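Local coordinates for protein ubiquinol-cytochrome C chaperone (Brucella abortus NCTC 8038, PDB 6RWT) that is a bacterial homolog of the mitochondrial assembly factor Cbp3, which interacts with newly synthesized cytochrome b, and probably acts as a chaperone in respiratory complex III assembly, at residues Phe79-Arg88 with Arg100-Tyr109. Numbering follows the deposited sequence. Where two conformers were deposited one is given.
Sequences FFKDVDHSLR and RMKKLARMFY
Arg100 grips Asp84 end-on with both terminal nitrogens. NH2 of Arg100 gives the shorter bond, 2.6 Å to OD1 of Asp84, approaching from above the carboxylate plane though the oxygen lies close to the guanidinium plane. NH1 of Arg100 bonds the backbone O of Asp84 at 3.3 Å, an oxygen that also accepts the helical bond from Arg88 N. From the opposite face of the carboxylate, Arg88 NE reaches OD1 of Asp84 on its syn side at 3.1 Å; the shared carboxylate would offset the closeness of the two guanidinium groups. Met101 CE lies over the centre of the Arg100 guanidinium and touches Asp84 CB at 3.6 Å, its chain bent back at chi2 and chi3. At the other end of the contact, the ring of Phe80 is a knob among Leu104, Ala105, Phe108 and Tyr109, its CE1 3.7 Å from Ala105 CA. Helices 66-89 and 100-120 follow one another in the chain as an oblique helical pair, the N-to-C directions of the two segments 114° apart, joined by the loop 90-99. Phe79, with CG anti to the backbone N (chi1 172°), brings CE2 over one face of the Phe108 ring, 3.5 Å from CD1. Phe79, Phe80 and Phe108 form an aromatic cluster, and Phe79 also touches Tyr47 and Ile54 of helix 43-61. Asp94 in the loop forms a salt bridge with Arg100 NE, so a second carboxylate holds the guanidinium in place.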
ATOM      1  N   PHE A  79       2.807   8.791  -0.904  1.00 16.39           N
ATOM      2  CA  PHE A  79       2.142   8.242   0.298  1.00 16.60           C
ATOM      3  C   PHE A  79       2.407   9.093   1.541  1.00 16.45           C
ATOM      4  O   PHE A  79       1.478   9.493   2.223  1.00 16.71           O
ATOM      5  CB  PHE A  79       2.594   6.795   0.515  1.00 16.07           C
ATOM      6  CG  PHE A  79       2.146   6.179   1.819  1.00 15.27           C
ATOM      7  CD1 PHE A  79       0.802   5.935   2.079  1.00 15.63           C
ATOM      8  CD2 PHE A  79       3.088   5.797   2.774  1.00 16.17           C
ATOM      9  CE1 PHE A  79       0.413   5.331   3.266  1.00 16.47           C
ATOM     10  CE2 PHE A  79       2.703   5.193   3.959  1.00 16.05           C
ATOM     11  CZ  PHE A  79       1.362   4.959   4.206  1.00 15.81           C
ATOM     12  N   PHE A  80       3.669   9.414   1.811  1.00 16.70           N
ATOM     13  CA  PHE A  80       3.983  10.188   3.016  1.00 18.12           C
ATOM     14  C   PHE A  80       3.464  11.635   2.936  1.00 17.48           C
ATOM     15  O   PHE A  80       3.055  12.182   3.959  1.00 19.60           O
ATOM     16  CB  PHE A  80       5.478  10.100   3.372  1.00 18.13           C
ATOM     17  CG  PHE A  80       5.891   8.748   3.912  1.00 19.01           C
ATOM     18  CD1 PHE A  80       5.300   8.239   5.073  1.00 19.88           C
ATOM     19  CD2 PHE A  80       6.850   7.978   3.270  1.00 20.18           C
ATOM     20  CE1 PHE A  80       5.660   6.997   5.580  1.00 20.10           C
ATOM     21  CE2 PHE A  80       7.219   6.735   3.779  1.00 20.94           C
ATOM     22  CZ  PHE A  80       6.622   6.245   4.931  1.00 20.72           C
ATOM     23  N   LYS A  81       3.430  12.237   1.738  1.00 18.62           N
ATOM     24  CA  LYS A  81       2.756  13.546   1.569  1.00 19.21           C
ATOM     25  C   LYS A  81       1.252  13.468   1.916  1.00 18.83           C
ATOM     26  O   LYS A  81       0.710  14.361   2.585  1.00 20.30           O
ATOM     27  CB  LYS A  81       2.950  14.103   0.153  1.00 21.45           C
ATOM     28  CG  LYS A  81       4.372  14.567  -0.149  1.00 23.69           C
ATOM     29  CD  LYS A  81       4.519  15.304  -1.483  1.00 27.97           C
ATOM     30  CE  LYS A  81       4.339  14.429  -2.710  1.00 29.38           C
ATOM     31  NZ  LYS A  81       4.738  15.130  -3.976  1.00 32.15           N
ATOM     32  N   ASP A  82       0.611  12.401   1.434  0.50 18.67           N
ATOM     33  CA  ASP A  82      -0.790  12.076   1.718  0.50 19.29           C
ATOM     34  C   ASP A  82      -1.049  11.939   3.227  0.50 18.43           C
ATOM     35  O   ASP A  82      -1.950  12.576   3.775  0.50 19.65           O
ATOM     36  CB  ASP A  82      -1.120  10.759   0.990  0.50 20.14           C
ATOM     37  CG  ASP A  82      -2.600  10.480   0.880  0.50 22.14           C
ATOM     38  OD1 ASP A  82      -3.361  10.832   1.796  0.50 25.04           O
ATOM     39  OD2 ASP A  82      -2.993   9.860  -0.131  0.50 21.41           O
ATOM     40  N   VAL A  83      -0.240  11.118   3.892  1.00 17.67           N
ATOM     41  CA  VAL A  83      -0.414  10.840   5.338  1.00 18.52           C
ATOM     42  C   VAL A  83      -0.138  12.091   6.197  1.00 18.19           C
ATOM     43  O   VAL A  83      -0.873  12.365   7.159  1.00 18.02           O
ATOM     44  CB  VAL A  83       0.401   9.623   5.827  1.00 20.20           C
ATOM     45  CG1 VAL A  83       0.089   9.336   7.289  1.00 22.63           C
ATOM     46  CG2 VAL A  83       0.053   8.374   5.033  1.00 21.48           C
ATOM     47  N   ASP A  84       0.887  12.861   5.831  1.00 17.91           N
ATOM     48  CA  ASP A  84       1.162  14.164   6.461  1.00 20.08           C
ATOM     49  C   ASP A  84      -0.121  15.012   6.515  1.00 20.32           C
ATOM     50  O   ASP A  84      -0.554  15.457   7.588  1.00 19.56           O
ATOM     51  CB  ASP A  84       2.292  14.858   5.677  1.00 21.36           C
ATOM     52  CG  ASP A  84       2.683  16.230   6.228  1.00 23.99           C
ATOM     53  OD1 ASP A  84       2.058  16.741   7.181  1.00 25.42           O
ATOM     54  OD2 ASP A  84       3.644  16.812   5.681  1.00 30.66           O
ATOM     55  N   HIS A  85      -0.754  15.175   5.358  1.00 20.02           N
ATOM     56  CA  HIS A  85      -1.995  15.946   5.249  1.00 21.01           C
ATOM     57  C   HIS A  85      -3.130  15.345   6.078  1.00 19.60           C
ATOM     58  O   HIS A  85      -3.843  16.082   6.767  1.00 20.53           O
ATOM     59  CB  HIS A  85      -2.408  16.071   3.776  1.00 22.53           C
ATOM     60  CG  HIS A  85      -3.610  16.935   3.558  1.00 27.14           C
ATOM     61  ND1 HIS A  85      -3.582  18.304   3.719  1.00 30.77           N
ATOM     62  CD2 HIS A  85      -4.878  16.622   3.202  1.00 29.37           C
ATOM     63  CE1 HIS A  85      -4.785  18.798   3.473  1.00 32.04           C
ATOM     64  NE2 HIS A  85      -5.588  17.798   3.153  1.00 32.07           N
ATOM     65  N   SER A  86      -3.293  14.016   6.021  1.00 17.90           N
ATOM     66  CA  SER A  86      -4.329  13.323   6.816  1.00 19.41           C
ATOM     67  C   SER A  86      -4.177  13.546   8.325  1.00 19.69           C
ATOM     68  O   SER A  86      -5.173  13.647   9.050  1.00 20.19           O
ATOM     69  CB  SER A  86      -4.329  11.818   6.526  1.00 20.73           C
ATOM     70  OG  SER A  86      -4.705  11.553   5.180  1.00 25.51           O
ATOM     71  N   LEU A  87      -2.937  13.604   8.809  1.00 19.68           N
ATOM     72  CA  LEU A  87      -2.708  13.895  10.229  1.00 21.48           C
ATOM     73  C   LEU A  87      -3.067  15.338  10.573  1.00 22.01           C
ATOM     74  O   LEU A  87      -3.679  15.594  11.610  1.00 22.58           O
ATOM     75  CB  LEU A  87      -1.266  13.584  10.616  1.00 23.73           C
ATOM     76  CG  LEU A  87      -0.903  12.101  10.571  1.00 25.69           C
ATOM     77  CD1 LEU A  87       0.575  11.992  10.820  1.00 28.30           C
ATOM     78  CD2 LEU A  87      -1.648  11.268  11.595  1.00 25.87           C
ATOM     79  N   ARG A  88      -2.716  16.271   9.694  1.00 20.43           N
ATOM     80  CA  ARG A  88      -3.122  17.680   9.865  1.00 23.40           C
ATOM     81  C   ARG A  88      -4.650  17.870   9.852  1.00 23.11           C
ATOM     82  O   ARG A  88      -5.165  18.753  10.542  1.00 26.49           O
ATOM     83  CB  ARG A  88      -2.460  18.570   8.812  1.00 24.33           C
ATOM     84  CG  ARG A  88      -0.946  18.639   8.976  1.00 27.94           C
ATOM     85  CD  ARG A  88      -0.263  19.493   7.928  1.00 31.67           C
ATOM     86  NE  ARG A  88       1.188  19.529   8.143  1.00 38.56           N
ATOM     87  CZ  ARG A  88       1.818  20.242   9.086  1.00 43.74           C
ATOM     88  NH1 ARG A  88       1.152  21.015   9.949  1.00 47.73           N
ATOM     89  NH2 ARG A  88       3.145  20.186   9.171  1.00 47.62           N
ATOM     90  N   ARG A 100       7.622  14.306  13.815  1.00 30.12           N
ATOM     91  CA  ARG A 100       6.338  13.726  13.410  1.00 30.35           C
ATOM     92  C   ARG A 100       6.500  12.788  12.212  1.00 29.95           C
ATOM     93  O   ARG A 100       6.020  11.665  12.256  1.00 26.57           O
ATOM     94  CB  ARG A 100       5.313  14.827  13.088  1.00 31.88           C
ATOM     95  CG  ARG A 100       3.885  14.343  12.829  1.00 32.16           C
ATOM     96  CD  ARG A 100       2.935  15.520  12.627  1.00 33.51           C
ATOM     97  NE  ARG A 100       3.382  16.307  11.479  1.00 34.79           N
ATOM     98  CZ  ARG A 100       2.752  16.453  10.311  1.00 31.47           C
ATOM     99  NH1 ARG A 100       1.532  15.948  10.072  1.00 28.25           N
ATOM    100  NH2 ARG A 100       3.349  17.175   9.373  1.00 32.00           N
ATOM    101  N   MET A 101       7.201  13.232  11.172  1.00 30.09           N
ATOM    102  CA  MET A 101       7.363  12.443   9.940  1.00 30.89           C
ATOM    103  C   MET A 101       8.217  11.196  10.129  1.00 27.11           C
ATOM    104  O   MET A 101       7.926  10.145   9.538  1.00 26.37           O
ATOM    105  CB  MET A 101       7.982  13.303   8.834  1.00 36.83           C
ATOM    106  CG  MET A 101       7.152  14.515   8.446  1.00 42.42           C
ATOM    107  SD  MET A 101       5.919  14.150   7.205  1.00 49.30           S
ATOM    108  CE  MET A 101       4.515  13.610   8.162  1.00 29.38           C
ATOM    109  N   LYS A 102       9.281  11.316  10.922  1.00 26.65           N
ATOM    110  CA  LYS A 102      10.122  10.167  11.273  1.00 26.60           C
ATOM    111  C   LYS A 102       9.314   9.106  12.023  1.00 24.08           C
ATOM    112  O   LYS A 102       9.437   7.913  11.730  1.00 23.68           O
ATOM    113  CB  LYS A 102      11.333  10.610  12.105  1.00 29.44           C
ATOM    114  CG  LYS A 102      12.364  11.398  11.310  1.00 35.47           C
ATOM    115  CD  LYS A 102      13.287  12.201  12.217  1.00 40.92           C
ATOM    116  CE  LYS A 102      14.294  13.009  11.412  1.00 46.47           C
ATOM    117  NZ  LYS A 102      15.158  13.854  12.284  1.00 50.70           N
ATOM    118  N   LYS A 103       8.474   9.541  12.967  1.00 21.85           N
ATOM    119  CA  LYS A 103       7.595   8.618  13.707  1.00 22.94           C
ATOM    120  C   LYS A 103       6.561   7.941  12.788  1.00 23.11           C
ATOM    121  O   LYS A 103       6.279   6.740  12.938  1.00 21.69           O
ATOM    122  CB  LYS A 103       6.892   9.341  14.867  1.00 23.90           C
ATOM    123  CG  LYS A 103       7.822   9.788  16.000  1.00 26.94           C
ATOM    124  CD  LYS A 103       7.083  10.724  16.941  1.00 30.36           C
ATOM    125  CE  LYS A 103       7.936  11.167  18.119  1.00 33.02           C
ATOM    126  NZ  LYS A 103       7.275  12.294  18.835  1.00 38.31           N
ATOM    127  N   LEU A 104       5.990   8.696  11.845  0.50 23.11           N
ATOM    128  CA  LEU A 104       5.044   8.117  10.872  0.50 23.29           C
ATOM    129  C   LEU A 104       5.691   7.072   9.985  0.50 21.29           C
ATOM    130  O   LEU A 104       5.118   6.009   9.750  0.50 20.49           O
ATOM    131  CB  LEU A 104       4.470   9.178   9.952  0.50 26.36           C
ATOM    132  CG  LEU A 104       3.371  10.046  10.508  0.50 31.36           C
ATOM    133  CD1 LEU A 104       3.851  10.656  11.790  0.50 34.62           C
ATOM    134  CD2 LEU A 104       3.163  11.113   9.472  0.50 32.37           C
ATOM    135  N   ALA A 105       6.876   7.385   9.471  1.00 20.80           N
ATOM    136  CA  ALA A 105       7.633   6.407   8.677  1.00 22.30           C
ATOM    137  C   ALA A 105       7.932   5.106   9.440  1.00 21.55           C
ATOM    138  O   ALA A 105       7.746   4.010   8.891  1.00 21.85           O
ATOM    139  CB  ALA A 105       8.915   7.032   8.147  1.00 22.79           C
ATOM    140  N   ARG A 106       8.348   5.219  10.707  1.00 23.13           N
ATOM    141  CA  ARG A 106       8.517   4.043  11.575  1.00 23.82           C
ATOM    142  C   ARG A 106       7.193   3.293  11.791  1.00 22.53           C
ATOM    143  O   ARG A 106       7.190   2.060  11.814  1.00 23.03           O
ATOM    144  CB  ARG A 106       9.152   4.449  12.919  1.00 26.33           C
ATOM    145  CG  ARG A 106       9.439   3.310  13.890  1.00 31.58           C
ATOM    146  CD  ARG A 106      10.306   3.790  15.053  1.00 39.47           C
ATOM    147  NE  ARG A 106      10.463   2.777  16.105  1.00 46.73           N
ATOM    148  CZ  ARG A 106      11.244   2.894  17.183  1.00 50.00           C
ATOM    149  NH1 ARG A 106      11.286   1.905  18.072  1.00 53.10           N
ATOM    150  NH2 ARG A 106      11.973   3.993  17.401  1.00 55.81           N
ATOM    151  N   MET A 107       6.084   4.025  11.950  1.00 21.28           N
ATOM    152  CA  MET A 107       4.745   3.407  12.097  1.00 21.20           C
ATOM    153  C   MET A 107       4.396   2.589  10.850  1.00 19.90           C
ATOM    154  O   MET A 107       3.873   1.475  10.967  1.00 20.48           O
ATOM    155  CB  MET A 107       3.662   4.472  12.377  1.00 22.56           C
ATOM    156  CG  MET A 107       2.255   3.941  12.665  1.00 24.44           C
ATOM    157  SD  MET A 107       1.086   5.275  12.994  1.00 24.70           S
ATOM    158  CE  MET A 107       0.725   5.806  11.322  1.00 30.47           C
ATOM    159  N   PHE A 108       4.703   3.131   9.670  1.00 19.17           N
ATOM    160  CA  PHE A 108       4.471   2.407   8.421  1.00 18.57           C
ATOM    161  C   PHE A 108       5.378   1.174   8.295  1.00 18.83           C
ATOM    162  O   PHE A 108       4.886   0.039   8.292  1.00 19.81           O
ATOM    163  CB  PHE A 108       4.627   3.320   7.184  1.00 18.20           C
ATOM    164  CG  PHE A 108       4.494   2.579   5.874  1.00 17.45           C
ATOM    165  CD1 PHE A 108       3.261   2.061   5.474  1.00 17.32           C
ATOM    166  CD2 PHE A 108       5.602   2.323   5.080  1.00 18.00           C
ATOM    167  CE1 PHE A 108       3.134   1.351   4.282  1.00 17.44           C
ATOM    168  CE2 PHE A 108       5.483   1.609   3.887  1.00 18.08           C
ATOM    169  CZ  PHE A 108       4.242   1.112   3.491  1.00 17.34           C
ATOM    170  N   TYR A 109       6.683   1.381   8.189  1.00 19.54           N
ATOM    171  CA  TYR A 109       7.608   0.268   7.912  1.00 21.28           C
ATOM    172  C   TYR A 109       7.596  -0.824   8.993  1.00 21.86           C
ATOM    173  O   TYR A 109       7.684  -2.018   8.676  1.00 23.53           O
ATOM    174  CB  TYR A 109       9.036   0.781   7.657  1.00 21.95           C
ATOM    175  CG  TYR A 109       9.184   1.530   6.337  1.00 21.95           C
ATOM    176  CD1 TYR A 109       9.088   0.859   5.116  1.00 22.93           C
ATOM    177  CD2 TYR A 109       9.417   2.910   6.307  1.00 21.84           C
ATOM    178  CE1 TYR A 109       9.211   1.539   3.906  1.00 22.68           C
ATOM    179  CE2 TYR A 109       9.544   3.596   5.104  1.00 22.02           C
ATOM    180  CZ  TYR A 109       9.441   2.907   3.902  1.00 23.04           C
ATOM    181  OH  TYR A 109       9.575   3.587   2.699  1.00 25.70           O
TER